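Local coordinates for flavohemoprotein (Vibrio cholerae O1 biovar El Tor, PDB 4EH1), which probably detoxifies nitric oxide by converting it with oxygen and NAD(P)H to nitrate, this chain being its FAD- and NAD(P)H-binding reductase domain, at residues L32-G37 with R66-S71; R55-S60 with G83-Y88; L197-G202 with L223-A228. All coordinates share one frame; numbering follows the deposited sequence.

Interaction 1: L32-G37 with R66-S71. With FAD (flavin-adenine dinucleotide), chain C.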
loop_
_atom_site.group_PDB
_atom_site.type_symbol
_atom_site.label_atom_id
_atom_site.label_comp_id
_atom_site.label_asym_id
_atom_site.label_seq_id
_atom_site.Cartn_x
_atom_site.Cartn_y
_atom_site.Cartn_z
ATOM N N LEU A 32 7.803 15.606 -17.006
ATOM C CA LEU A 32 7.069 16.747 -17.534
ATOM C C LEU A 32 6.125 17.382 -16.489
ATOM O O LEU A 32 5.499 16.681 -15.679
ATOM C CB LEU A 32 6.299 16.341 -18.806
ATOM C CG LEU A 32 7.174 15.960 -20.011
ATOM C CD1 LEU A 32 6.327 15.397 -21.128
ATOM C CD2 LEU A 32 7.971 17.154 -20.528
ATOM N N ASP A 33 6.046 18.710 -16.511
ATOM C CA ASP A 33 5.085 19.474 -15.714
ATOM C C ASP A 33 3.647 19.122 -16.157
ATOM O O ASP A 33 3.433 18.568 -17.234
ATOM C CB ASP A 33 5.384 20.978 -15.912
ATOM C CG ASP A 33 4.592 21.912 -14.959
ATOM O OD1 ASP A 33 4.127 21.485 -13.864
ATOM O OD2 ASP A 33 4.469 23.114 -15.321
ATOM N N TYR A 34 2.662 19.427 -15.330
ATOM C CA TYR A 34 1.280 19.273 -15.745
ATOM C C TYR A 34 0.389 20.188 -14.926
ATOM O O TYR A 34 0.826 20.754 -13.918
ATOM C CB TYR A 34 0.817 17.812 -15.566
ATOM C CG TYR A 34 0.897 17.311 -14.144
ATOM C CD1 TYR A 34 -0.199 17.409 -13.281
ATOM C CD2 TYR A 34 2.078 16.750 -13.654
ATOM C CE1 TYR A 34 -0.122 16.943 -11.974
ATOM C CE2 TYR A 34 2.163 16.282 -12.377
ATOM C CZ TYR A 34 1.060 16.373 -11.535
ATOM O OH TYR A 34 1.163 15.943 -10.241
ATOM N N GLN A 35 -0.865 20.301 -15.352
ATOM C CA GLN A 35 -1.892 21.006 -14.600
ATOM C C GLN A 35 -2.719 20.008 -13.741
ATOM O O GLN A 35 -3.064 18.914 -14.213
ATOM C CB GLN A 35 -2.782 21.795 -15.570
ATOM C CG GLN A 35 -2.027 22.858 -16.421
ATOM C CD GLN A 35 -1.214 23.803 -15.570
ATOM O OE1 GLN A 35 -1.766 24.583 -14.797
ATOM N NE2 GLN A 35 0.113 23.723 -15.684
ATOM N N PRO A 36 -3.016 20.373 -12.472
ATOM C CA PRO A 36 -3.728 19.451 -11.569
ATOM C C PRO A 36 -5.108 19.181 -12.157
ATOM O O PRO A 36 -5.852 20.132 -12.460
ATOM C CB PRO A 36 -3.842 20.244 -10.262
ATOM C CG PRO A 36 -3.776 21.677 -10.673
ATOM C CD PRO A 36 -2.855 21.714 -11.879
ATOM N N GLY A 37 -5.409 17.903 -12.378
ATOM C CA GLY A 37 -6.603 17.508 -13.099
ATOM C C GLY A 37 -6.255 16.651 -14.297
ATOM O O GLY A 37 -7.065 15.839 -14.745
ATOM N N ARG A 66 9.578 15.780 -10.377
ATOM C CA ARG A 66 10.453 14.677 -9.985
ATOM C C ARG A 66 9.768 13.333 -10.047
ATOM O O ARG A 66 10.342 12.346 -10.495
ATOM C CB ARG A 66 11.018 14.915 -8.576
ATOM C CG ARG A 66 11.862 16.175 -8.467
ATOM C CD ARG A 66 13.239 15.946 -9.066
ATOM N NE ARG A 66 14.037 15.009 -8.273
ATOM C CZ ARG A 66 15.094 14.348 -8.736
ATOM N NH1 ARG A 66 15.479 14.513 -9.998
ATOM N NH2 ARG A 66 15.759 13.517 -7.939
ATOM N N GLU A 67 8.534 13.278 -9.588
ATOM C CA GLU A 67 7.822 12.006 -9.605
ATOM C C GLU A 67 6.331 12.196 -9.793
ATOM O O GLU A 67 5.804 13.286 -9.588
ATOM C CB GLU A 67 8.062 11.255 -8.311
ATOM C CG GLU A 67 7.468 11.966 -7.146
ATOM C CD GLU A 67 7.951 11.438 -5.820
ATOM O OE1 GLU A 67 9.065 10.874 -5.777
ATOM O OE2 GLU A 67 7.209 11.596 -4.823
ATOM N N TYR A 68 5.657 11.120 -10.191
ATOM C CA TYR A 68 4.223 11.146 -10.375
ATOM C C TYR A 68 3.553 10.214 -9.365
ATOM O O TYR A 68 4.073 9.147 -9.046
ATOM C CB TYR A 68 3.872 10.670 -11.787
ATOM C CG TYR A 68 4.278 11.584 -12.934
ATOM C CD1 TYR A 68 4.147 12.970 -12.840
ATOM C CD2 TYR A 68 4.765 11.052 -14.114
ATOM C CE1 TYR A 68 4.505 13.807 -13.905
ATOM C CE2 TYR A 68 5.142 11.869 -15.181
ATOM C CZ TYR A 68 4.991 13.240 -15.081
ATOM O OH TYR A 68 5.361 14.034 -16.134
ATOM N N ARG A 69 2.399 10.609 -8.857
ATOM C CA ARG A 69 1.547 9.660 -8.155
ATOM C C ARG A 69 0.217 9.480 -8.919
ATOM O O ARG A 69 -0.435 10.461 -9.324
ATOM C CB ARG A 69 1.282 10.090 -6.711
ATOM C CG ARG A 69 0.399 9.096 -5.923
ATOM C CD ARG A 69 0.217 9.529 -4.478
ATOM N NE ARG A 69 -0.863 10.495 -4.357
ATOM C CZ ARG A 69 -1.265 11.009 -3.198
ATOM N NH1 ARG A 69 -0.669 10.647 -2.068
ATOM N NH2 ARG A 69 -2.271 11.872 -3.166
ATOM N N ILE A 70 -0.161 8.224 -9.125
ATOM C CA ILE A 70 -1.503 7.909 -9.620
ATOM C C ILE A 70 -2.197 7.000 -8.611
ATOM O O ILE A 70 -1.540 6.371 -7.776
ATOM C CB ILE A 70 -1.467 7.171 -10.952
ATOM C CG1 ILE A 70 -0.671 5.883 -10.795
ATOM C CG2 ILE A 70 -0.903 8.079 -12.114
ATOM C CD1 ILE A 70 -0.831 4.961 -12.031
ATOM N N SER A 71 -3.519 6.917 -8.706
ATOM C CA SER A 71 -4.315 6.149 -7.747
ATOM C C SER A 71 -5.369 5.360 -8.509
ATOM O O SER A 71 -6.243 5.932 -9.187
ATOM C CB SER A 71 -4.993 7.075 -6.738
ATOM O OG SER A 71 -4.042 7.978 -6.166
HETATM P PA FAD C . -11.101 -3.208 -18.431
HETATM O O1A FAD C . -10.892 -2.243 -19.468
HETATM O O2A FAD C . -10.582 -4.531 -18.510
HETATM O O5B FAD C . -12.629 -3.371 -18.271
HETATM C C5B FAD C . -13.498 -2.291 -18.496
HETATM C C4B FAD C . -14.942 -2.585 -18.132
HETATM O O4B FAD C . -15.548 -3.446 -19.075
HETATM C C3B FAD C . -14.992 -3.279 -16.805
HETATM O O3B FAD C . -16.153 -2.859 -16.135
HETATM C C2B FAD C . -15.131 -4.719 -17.162
HETATM O O2B FAD C . -15.852 -5.332 -16.139
HETATM C C1B FAD C . -15.854 -4.682 -18.476
HETATM N N9A FAD C . -15.367 -5.766 -19.322
HETATM C C8A FAD C . -14.112 -6.084 -19.551
HETATM N N7A FAD C . -14.020 -7.144 -20.354
HETATM C C5A FAD C . -15.246 -7.519 -20.639
HETATM C C6A FAD C . -15.844 -8.581 -21.433
HETATM N N6A FAD C . -15.089 -9.464 -22.101
HETATM N N1A FAD C . -17.164 -8.628 -21.451
HETATM C C2A FAD C . -17.906 -7.760 -20.802
HETATM N N3A FAD C . -17.434 -6.777 -20.064
HETATM C C4A FAD C . -16.131 -6.613 -19.943
HETATM N N1 FAD C . -9.046 4.970 -13.227
HETATM C C2 FAD C . -8.475 5.037 -12.026
HETATM O O2 FAD C . -8.465 4.047 -11.340
HETATM N N3 FAD C . -7.902 6.127 -11.546
HETATM C C4 FAD C . -7.844 7.236 -12.220
HETATM O O4 FAD C . -7.302 8.190 -11.726
HETATM C C4X FAD C . -8.464 7.254 -13.550
HETATM N N5 FAD C . -8.469 8.334 -14.295
HETATM C C5X FAD C . -9.041 8.333 -15.483
HETATM C C6 FAD C . -9.019 9.480 -16.210
HETATM C C7 FAD C . -9.603 9.520 -17.439
HETATM C C7M FAD C . -9.587 10.770 -18.233
HETATM C C8 FAD C . -10.237 8.329 -17.984
HETATM C C8M FAD C . -10.849 8.409 -19.330
HETATM C C9 FAD C . -10.259 7.169 -17.261
HETATM C C9A FAD C . -9.685 7.134 -16.018
HETATM N N10 FAD C . -9.696 5.973 -15.262
HETATM C C10 FAD C . -9.090 6.020 -14.017
HETATM C "C1'" FAD C . -10.294 4.751 -15.785
HETATM C "C2'" FAD C . -9.191 3.798 -16.245
HETATM O "O2'" FAD C . -8.427 4.301 -17.319
HETATM C "C3'" FAD C . -9.641 2.438 -16.736
HETATM O "O3'" FAD C . -10.650 2.547 -17.701
HETATM C "C4'" FAD C . -10.011 1.454 -15.641
HETATM O "O4'" FAD C . -8.918 1.335 -14.761
HETATM C "C5'" FAD C . -10.432 0.082 -16.153
HETATM O "O5'" FAD C . -9.443 -0.599 -16.866
HETATM P P FAD C . -9.197 -2.113 -16.758
HETATM O O1P FAD C . -8.263 -2.437 -17.786
HETATM O O2P FAD C . -8.865 -2.410 -15.418
HETATM O O3P FAD C . -10.602 -2.679 -17.061
HETATM O O HOH W 1 1.834 13.323 -8.990
#
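Leu32 and Tyr34 meet Tyr68 where the extended, irregular chain of 32-37 passes the start of strand 68-73; the backbones stay well apart, the closest CA atoms, those of Leu32 and Arg66, being 8.5 Å from each other. The gap is bridged by the Tyr68 side chain, which reaches the Leu32 backbone and the Tyr34 ring. With CG beside its backbone N (chi1 -68°), Tyr68 donates its hydroxyl to the loop: OH lies 2.7 Å from Leu32 O, in the carbonyl plane and on a lone pair. Tyrosine suits this place because its ring fills the buried interval while its polar end ties down a main-chain carbonyl. Leu32 CB rests 3.7 Å from the same OH. The two tyrosine side chains pass each other pointing opposite ways, Tyr34 CE2 approaching Tyr68 CE1 to 3.7 Å, with the ring planes turned 63° apart, an oblique pair. The Tyr34 hydroxyl bonds to His61 O and also accepts from a water, 3.0 Å from OH, which in turn accepts from Arg69 N at 2.8 Å. Further along strand 68-73, Ser71 O accepts a hydrogen bond from FAD N3. Both tyrosines pack on Pro104 of strand 98-105, and Pro36 leans on helix 126-138.

Interaction 2: R55-S60 with G83-Y88. With FAD (flavin-adenine dinucleotide), chain C.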
loop_
_atom_site.group_PDB
_atom_site.type_symbol
_atom_site.label_atom_id
_atom_site.label_comp_id
_atom_site.label_asym_id
_atom_site.label_seq_id
_atom_site.Cartn_x
_atom_site.Cartn_y
_atom_site.Cartn_z
ATOM N N ARG A 55 -4.189 2.528 -20.513
ATOM C CA ARG A 55 -5.245 3.185 -19.759
ATOM C C ARG A 55 -4.791 4.555 -19.247
ATOM O O ARG A 55 -3.617 4.751 -18.856
ATOM C CB ARG A 55 -5.609 2.360 -18.515
ATOM C CG ARG A 55 -6.086 0.918 -18.835
ATOM C CD ARG A 55 -7.369 0.832 -19.696
ATOM N NE ARG A 55 -7.787 -0.566 -19.878
ATOM C CZ ARG A 55 -7.607 -1.258 -20.998
ATOM N NH1 ARG A 55 -7.033 -0.682 -22.049
ATOM N NH2 ARG A 55 -8.004 -2.528 -21.070
ATOM N N GLN A 56 -5.742 5.483 -19.211
ATOM C CA GLN A 56 -5.548 6.776 -18.571
ATOM C C GLN A 56 -5.626 6.649 -17.059
ATOM O O GLN A 56 -6.548 5.996 -16.532
ATOM C CB GLN A 56 -6.632 7.768 -19.054
ATOM C CG GLN A 56 -6.735 7.906 -20.555
ATOM C CD GLN A 56 -7.840 7.041 -21.147
ATOM O OE1 GLN A 56 -7.949 5.848 -20.852
ATOM N NE2 GLN A 56 -8.670 7.645 -21.964
ATOM N N TYR A 57 -4.657 7.246 -16.351
ATOM C CA TYR A 57 -4.781 7.413 -14.892
ATOM C C TYR A 57 -4.421 8.844 -14.482
ATOM O O TYR A 57 -3.417 9.392 -14.943
ATOM C CB TYR A 57 -3.949 6.394 -14.104
ATOM C CG TYR A 57 -4.449 5.010 -14.291
ATOM C CD1 TYR A 57 -5.678 4.619 -13.746
ATOM C CD2 TYR A 57 -3.750 4.106 -15.080
ATOM C CE1 TYR A 57 -6.194 3.334 -13.961
ATOM C CE2 TYR A 57 -4.252 2.843 -15.316
ATOM C CZ TYR A 57 -5.476 2.454 -14.749
ATOM O OH TYR A 57 -5.966 1.191 -14.976
ATOM N N SER A 58 -5.255 9.422 -13.625
ATOM C CA SER A 58 -5.136 10.804 -13.227
ATOM C C SER A 58 -3.983 10.975 -12.265
ATOM O O SER A 58 -3.770 10.144 -11.394
ATOM C CB SER A 58 -6.401 11.241 -12.498
ATOM O OG SER A 58 -7.541 11.183 -13.335
ATOM N N LEU A 59 -3.234 12.067 -12.403
ATOM C CA LEU A 59 -2.249 12.408 -11.379
ATOM C C LEU A 59 -2.995 12.786 -10.073
ATOM O O LEU A 59 -3.988 13.498 -10.116
ATOM C CB LEU A 59 -1.345 13.514 -11.892
ATOM C CG LEU A 59 -0.611 12.933 -13.106
ATOM C CD1 LEU A 59 -0.377 13.975 -14.140
ATOM C CD2 LEU A 59 0.672 12.254 -12.693
ATOM N N SER A 60 -2.555 12.273 -8.924
ATOM C CA SER A 60 -3.271 12.552 -7.669
ATOM C C SER A 60 -2.428 13.298 -6.643
ATOM O O SER A 60 -2.776 13.321 -5.446
ATOM C CB SER A 60 -3.746 11.264 -7.009
ATOM O OG SER A 60 -2.638 10.423 -6.761
ATOM N N GLY A 83 -11.293 -5.918 -14.170
ATOM C CA GLY A 83 -10.651 -5.049 -15.149
ATOM C C GLY A 83 -9.197 -5.442 -15.274
ATOM O O GLY A 83 -8.491 -5.588 -14.260
ATOM N N LEU A 84 -8.762 -5.616 -16.509
ATOM C CA LEU A 84 -7.461 -6.194 -16.828
ATOM C C LEU A 84 -6.273 -5.400 -16.301
ATOM O O LEU A 84 -5.432 -5.949 -15.600
ATOM C CB LEU A 84 -7.302 -6.334 -18.335
ATOM C CG LEU A 84 -7.382 -7.745 -18.917
ATOM C CD1 LEU A 84 -8.614 -8.492 -18.423
ATOM C CD2 LEU A 84 -7.401 -7.636 -20.426
ATOM N N VAL A 85 -6.209 -4.119 -16.649
ATOM C CA VAL A 85 -5.063 -3.300 -16.280
ATOM C C VAL A 85 -5.066 -2.984 -14.801
ATOM O O VAL A 85 -3.998 -3.055 -14.144
ATOM C CB VAL A 85 -4.993 -1.993 -17.088
ATOM C CG1 VAL A 85 -3.915 -1.047 -16.507
ATOM C CG2 VAL A 85 -4.740 -2.292 -18.569
ATOM N N SER A 86 -6.248 -2.649 -14.267
ATOM C CA SER A 86 -6.323 -2.294 -12.839
ATOM C C SER A 86 -5.908 -3.488 -11.964
ATOM O O SER A 86 -5.184 -3.320 -10.983
ATOM C CB SER A 86 -7.694 -1.720 -12.424
ATOM O OG SER A 86 -8.776 -2.604 -12.662
ATOM N N HIS A 87 -6.309 -4.698 -12.353
ATOM C CA HIS A 87 -5.959 -5.857 -11.537
ATOM C C HIS A 87 -4.490 -6.177 -11.727
ATOM O O HIS A 87 -3.822 -6.621 -10.811
ATOM C CB HIS A 87 -6.863 -7.069 -11.833
ATOM C CG HIS A 87 -8.217 -6.945 -11.202
ATOM N ND1 HIS A 87 -8.609 -7.705 -10.116
ATOM C CD2 HIS A 87 -9.235 -6.088 -11.447
ATOM C CE1 HIS A 87 -9.825 -7.345 -9.744
ATOM N NE2 HIS A 87 -10.230 -6.369 -10.538
ATOM N N TYR A 88 -3.989 -5.932 -12.925
ATOM C CA TYR A 88 -2.605 -6.231 -13.178
ATOM C C TYR A 88 -1.683 -5.386 -12.303
ATOM O O TYR A 88 -0.739 -5.901 -11.738
ATOM C CB TYR A 88 -2.267 -5.997 -14.629
ATOM C CG TYR A 88 -0.842 -6.358 -14.932
ATOM C CD1 TYR A 88 -0.450 -7.690 -15.006
ATOM C CD2 TYR A 88 0.114 -5.373 -15.125
ATOM C CE1 TYR A 88 0.848 -8.038 -15.282
ATOM C CE2 TYR A 88 1.440 -5.709 -15.412
ATOM C CZ TYR A 88 1.789 -7.049 -15.488
ATOM O OH TYR A 88 3.085 -7.399 -15.777
HETATM P PA FAD C . -11.101 -3.208 -18.431
HETATM O O1A FAD C . -10.892 -2.243 -19.468
HETATM O O2A FAD C . -10.582 -4.531 -18.510
HETATM O O5B FAD C . -12.629 -3.371 -18.271
HETATM C C5B FAD C . -13.498 -2.291 -18.496
HETATM C C4B FAD C . -14.942 -2.585 -18.132
HETATM O O4B FAD C . -15.548 -3.446 -19.075
HETATM C C3B FAD C . -14.992 -3.279 -16.805
HETATM O O3B FAD C . -16.153 -2.859 -16.135
HETATM C C2B FAD C . -15.131 -4.719 -17.162
HETATM O O2B FAD C . -15.852 -5.332 -16.139
HETATM C C1B FAD C . -15.854 -4.682 -18.476
HETATM N N9A FAD C . -15.367 -5.766 -19.322
HETATM C C8A FAD C . -14.112 -6.084 -19.551
HETATM N N7A FAD C . -14.020 -7.144 -20.354
HETATM C C5A FAD C . -15.246 -7.519 -20.639
HETATM C C6A FAD C . -15.844 -8.581 -21.433
HETATM N N6A FAD C . -15.089 -9.464 -22.101
HETATM N N1A FAD C . -17.164 -8.628 -21.451
HETATM C C2A FAD C . -17.906 -7.760 -20.802
HETATM N N3A FAD C . -17.434 -6.777 -20.064
HETATM C C4A FAD C . -16.131 -6.613 -19.943
HETATM N N1 FAD C . -9.046 4.970 -13.227
HETATM C C2 FAD C . -8.475 5.037 -12.026
HETATM O O2 FAD C . -8.465 4.047 -11.340
HETATM N N3 FAD C . -7.902 6.127 -11.546
HETATM C C4 FAD C . -7.844 7.236 -12.220
HETATM O O4 FAD C . -7.302 8.190 -11.726
HETATM C C4X FAD C . -8.464 7.254 -13.550
HETATM N N5 FAD C . -8.469 8.334 -14.295
HETATM C C5X FAD C . -9.041 8.333 -15.483
HETATM C C6 FAD C . -9.019 9.480 -16.210
HETATM C C7 FAD C . -9.603 9.520 -17.439
HETATM C C7M FAD C . -9.587 10.770 -18.233
HETATM C C8 FAD C . -10.237 8.329 -17.984
HETATM C C8M FAD C . -10.849 8.409 -19.330
HETATM C C9 FAD C . -10.259 7.169 -17.261
HETATM C C9A FAD C . -9.685 7.134 -16.018
HETATM N N10 FAD C . -9.696 5.973 -15.262
HETATM C C10 FAD C . -9.090 6.020 -14.017
HETATM C "C1'" FAD C . -10.294 4.751 -15.785
HETATM C "C2'" FAD C . -9.191 3.798 -16.245
HETATM O "O2'" FAD C . -8.427 4.301 -17.319
HETATM C "C3'" FAD C . -9.641 2.438 -16.736
HETATM O "O3'" FAD C . -10.650 2.547 -17.701
HETATM C "C4'" FAD C . -10.011 1.454 -15.641
HETATM O "O4'" FAD C . -8.918 1.335 -14.761
HETATM C "C5'" FAD C . -10.432 0.082 -16.153
HETATM O "O5'" FAD C . -9.443 -0.599 -16.866
HETATM P P FAD C . -9.197 -2.113 -16.758
HETATM O O1P FAD C . -8.263 -2.437 -17.786
HETATM O O2P FAD C . -8.865 -2.410 -15.418
HETATM O O3P FAD C . -10.602 -2.679 -17.061
#
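Val85, near the start of helix 84-92, packs against Arg55 and Tyr57 of strand 53-58, and the FAD runs along both elements. The tight part is van der Waals packing around Val85. Its two methyls wedge against the Arg55 chain, CG2 touching Arg55 CG at 3.5 Å and lying over one face of the guanidinium, offset toward the rim; CG1 also reaches the edge of the Tyr57 ring, 3.4 Å from OH. A compact branched valine suits this spot. No hydrogen bond joins the segments directly; the cofactor does so instead. Arg55, bent at chi2 (-62°), brings NE 2.8 Å from FAD O1P, and the same oxygen accepts Val85 N. On O2P of that phosphate, Ser86 closes with both N and OG, the latter at 2.8 Å. Leu84 N holds O2A of the second phosphate in a nearly straight bond (170°), so the helix dipole probably helps to balance the charge. The bare CA of Gly83 lets FAD O3P approach to 3.0 Å. Tyr57 OH and the ribityl O4' are hydrogen-bonded at 3.0 Å, either able to donate. The looser side is outward: Leu84 is exposed, and Arg55 NH2 bonds the phosphates weakly but forms a salt bridge with Glu53. Strand 53-58 edges the antiparallel sheet beside strand 39-44, while Tyr57 and Ser86 both rest on Val72 of strand 68-73.

Interaction 3: L197-G202 with L223-A228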
loop_
_atom_site.group_PDB
_atom_site.type_symbol
_atom_site.label_atom_id
_atom_site.label_comp_id
_atom_site.label_asym_id
_atom_site.label_seq_id
_atom_site.Cartn_x
_atom_site.Cartn_y
_atom_site.Cartn_z
ATOM N N LEU A 197 -22.890 27.320 -0.096
ATOM C CA LEU A 197 -22.062 27.180 -1.294
ATOM C C LEU A 197 -21.988 28.486 -2.095
ATOM O O LEU A 197 -22.958 29.244 -2.158
ATOM C CB LEU A 197 -22.671 26.112 -2.225
ATOM C CG LEU A 197 -22.649 24.635 -1.811
ATOM C CD1 LEU A 197 -23.370 23.822 -2.850
ATOM C CD2 LEU A 197 -21.227 24.107 -1.614
ATOM N N PRO A 198 -20.858 28.717 -2.779
ATOM C CA PRO A 198 -20.713 29.963 -3.546
ATOM C C PRO A 198 -21.342 29.806 -4.916
ATOM O O PRO A 198 -20.655 29.779 -5.933
ATOM C CB PRO A 198 -19.196 30.121 -3.660
ATOM C CG PRO A 198 -18.693 28.698 -3.675
ATOM C CD PRO A 198 -19.633 27.897 -2.801
ATOM N N ILE A 199 -22.662 29.699 -4.917
ATOM C CA ILE A 199 -23.443 29.476 -6.121
ATOM C C ILE A 199 -23.178 30.572 -7.171
ATOM O O ILE A 199 -22.953 30.285 -8.350
ATOM C CB ILE A 199 -24.955 29.446 -5.756
ATOM C CG1 ILE A 199 -25.250 28.307 -4.763
ATOM C CG2 ILE A 199 -25.836 29.367 -7.019
ATOM C CD1 ILE A 199 -24.862 26.909 -5.296
ATOM N N GLU A 200 -23.198 31.829 -6.745
ATOM C CA GLU A 200 -23.107 32.940 -7.703
ATOM C C GLU A 200 -21.697 33.136 -8.266
ATOM O O GLU A 200 -21.538 33.433 -9.440
ATOM C CB GLU A 200 -23.618 34.247 -7.090
ATOM C CG GLU A 200 -25.091 34.221 -6.683
ATOM C CD GLU A 200 -26.060 34.160 -7.871
ATOM O OE1 GLU A 200 -25.815 34.855 -8.889
ATOM O OE2 GLU A 200 -27.072 33.422 -7.779
ATOM N N ASP A 201 -20.672 32.954 -7.437
ATOM C CA ASP A 201 -19.329 33.290 -7.867
ATOM C C ASP A 201 -18.389 32.105 -8.018
ATOM O O ASP A 201 -17.344 32.233 -8.637
ATOM C CB ASP A 201 -18.709 34.295 -6.896
ATOM C CG ASP A 201 -19.445 35.614 -6.883
ATOM O OD1 ASP A 201 -19.743 36.144 -7.973
ATOM O OD2 ASP A 201 -19.741 36.124 -5.782
ATOM N N GLY A 202 -18.727 30.967 -7.426
ATOM C CA GLY A 202 -17.781 29.865 -7.379
ATOM C C GLY A 202 -17.457 29.163 -8.688
ATOM O O GLY A 202 -18.254 29.161 -9.626
ATOM N N LEU A 223 -29.832 25.108 -8.970
ATOM C CA LEU A 223 -29.481 26.051 -7.901
ATOM C C LEU A 223 -29.071 27.415 -8.469
ATOM O O LEU A 223 -29.055 28.425 -7.757
ATOM C CB LEU A 223 -28.346 25.495 -7.027
ATOM C CG LEU A 223 -28.761 24.501 -5.939
ATOM C CD1 LEU A 223 -27.550 23.836 -5.297
ATOM C CD2 LEU A 223 -29.592 25.209 -4.884
ATOM N N GLY A 224 -28.740 27.440 -9.754
ATOM C CA GLY A 224 -28.453 28.687 -10.418
ATOM C C GLY A 224 -26.998 28.878 -10.830
ATOM O O GLY A 224 -26.621 29.970 -11.239
ATOM N N VAL A 225 -26.192 27.820 -10.762
ATOM C CA VAL A 225 -24.814 27.913 -11.202
ATOM C C VAL A 225 -24.725 28.017 -12.715
ATOM O O VAL A 225 -25.284 27.191 -13.429
ATOM C CB VAL A 225 -23.968 26.718 -10.730
ATOM C CG1 VAL A 225 -22.493 26.863 -11.212
ATOM C CG2 VAL A 225 -24.016 26.605 -9.218
ATOM N N ASP A 226 -24.015 29.032 -13.207
ATOM C CA ASP A 226 -23.840 29.182 -14.649
ATOM C C ASP A 226 -22.993 28.055 -15.203
ATOM O O ASP A 226 -22.026 27.622 -14.582
ATOM C CB ASP A 226 -23.209 30.519 -15.037
ATOM C CG ASP A 226 -23.286 30.768 -16.537
ATOM O OD1 ASP A 226 -24.375 31.128 -17.024
ATOM O OD2 ASP A 226 -22.277 30.581 -17.243
ATOM N N LYS A 227 -23.365 27.589 -16.386
ATOM C CA LYS A 227 -22.732 26.431 -16.968
ATOM C C LYS A 227 -21.255 26.697 -17.180
ATOM O O LYS A 227 -20.448 25.777 -17.080
ATOM C CB LYS A 227 -23.416 26.034 -18.298
ATOM C CG LYS A 227 -23.227 27.056 -19.437
ATOM C CD LYS A 227 -24.035 26.663 -20.655
ATOM C CE LYS A 227 -23.772 27.587 -21.838
ATOM N NZ LYS A 227 -22.517 27.241 -22.571
ATOM N N ALA A 228 -20.904 27.953 -17.471
ATOM C CA ALA A 228 -19.505 28.326 -17.684
ATOM C C ALA A 228 -18.627 28.143 -16.435
ATOM O O ALA A 228 -17.409 28.181 -16.538
ATOM C CB ALA A 228 -19.397 29.764 -18.198
#
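A Schellman motif at Gly224 ends helix 210-223, and the chain leaving it packs on Ile199 in the loop before strand 203-208. Gly224 takes a positive phi (112°), which glycine adopts readily. Ile199 is the centre of the contact, and both its branches touch both neighbours. CG2, placed anti to the backbone N, lies 3.4 Å from Leu223 O and 4.0 Å from Val225 CG2. The first torsion (chi1 -61°) sets CG1 beside the backbone N, from where CD1 reaches between Leu223 CD1, at 4.1 Å, and Val225 CG2, at 4.0 Å. Ile199 crosses both Leu223 and Val225 at about a right angle. Val225 CG2 also comes 3.9 Å from Ile199 O. The join has no hydrogen bond across it and is purely van der Waals, apt for short branched aliphatic residues. Beyond it, Asp226 OD2 accepts Ala228 N at 3.0 Å, met from above the carboxylate plane, an Asx turn that leads into the short 3-10 segment. Arg229 NH1 is shared by Ile199 O and Gly202 O, which ties the loop 197-202 to the chain entering strand 230-234. The contact thus pairs the loops that lead into two adjacent parallel strands, 203-208 and 230-234, with Leu223 also touching Leu192.

Overall arrangement
Interactions 1 and 2 lie in the FAD-binding part, interaction 3 at the far side of the NAD-binding part, its centre about 29 Å from that of interaction 1 and about 33 Å from that of interaction 2. The first two are buried, reach the same antiparallel sheet and touch each other: Leu59 packs on Tyr34 and Tyr68, and Ser60 has probable hydrogen bonds to Arg69 and Ser71. Both also serve the flavin cofactor, interaction 1 at one end of the isoalloxazine, interaction 2 chiefly at the ribityl chain and pyrophosphate. Their chemistry mixes aromatic rings with polar groups. Interaction 3, only partly buried and away from the annotated sites, relies on aliphatic contacts between loops.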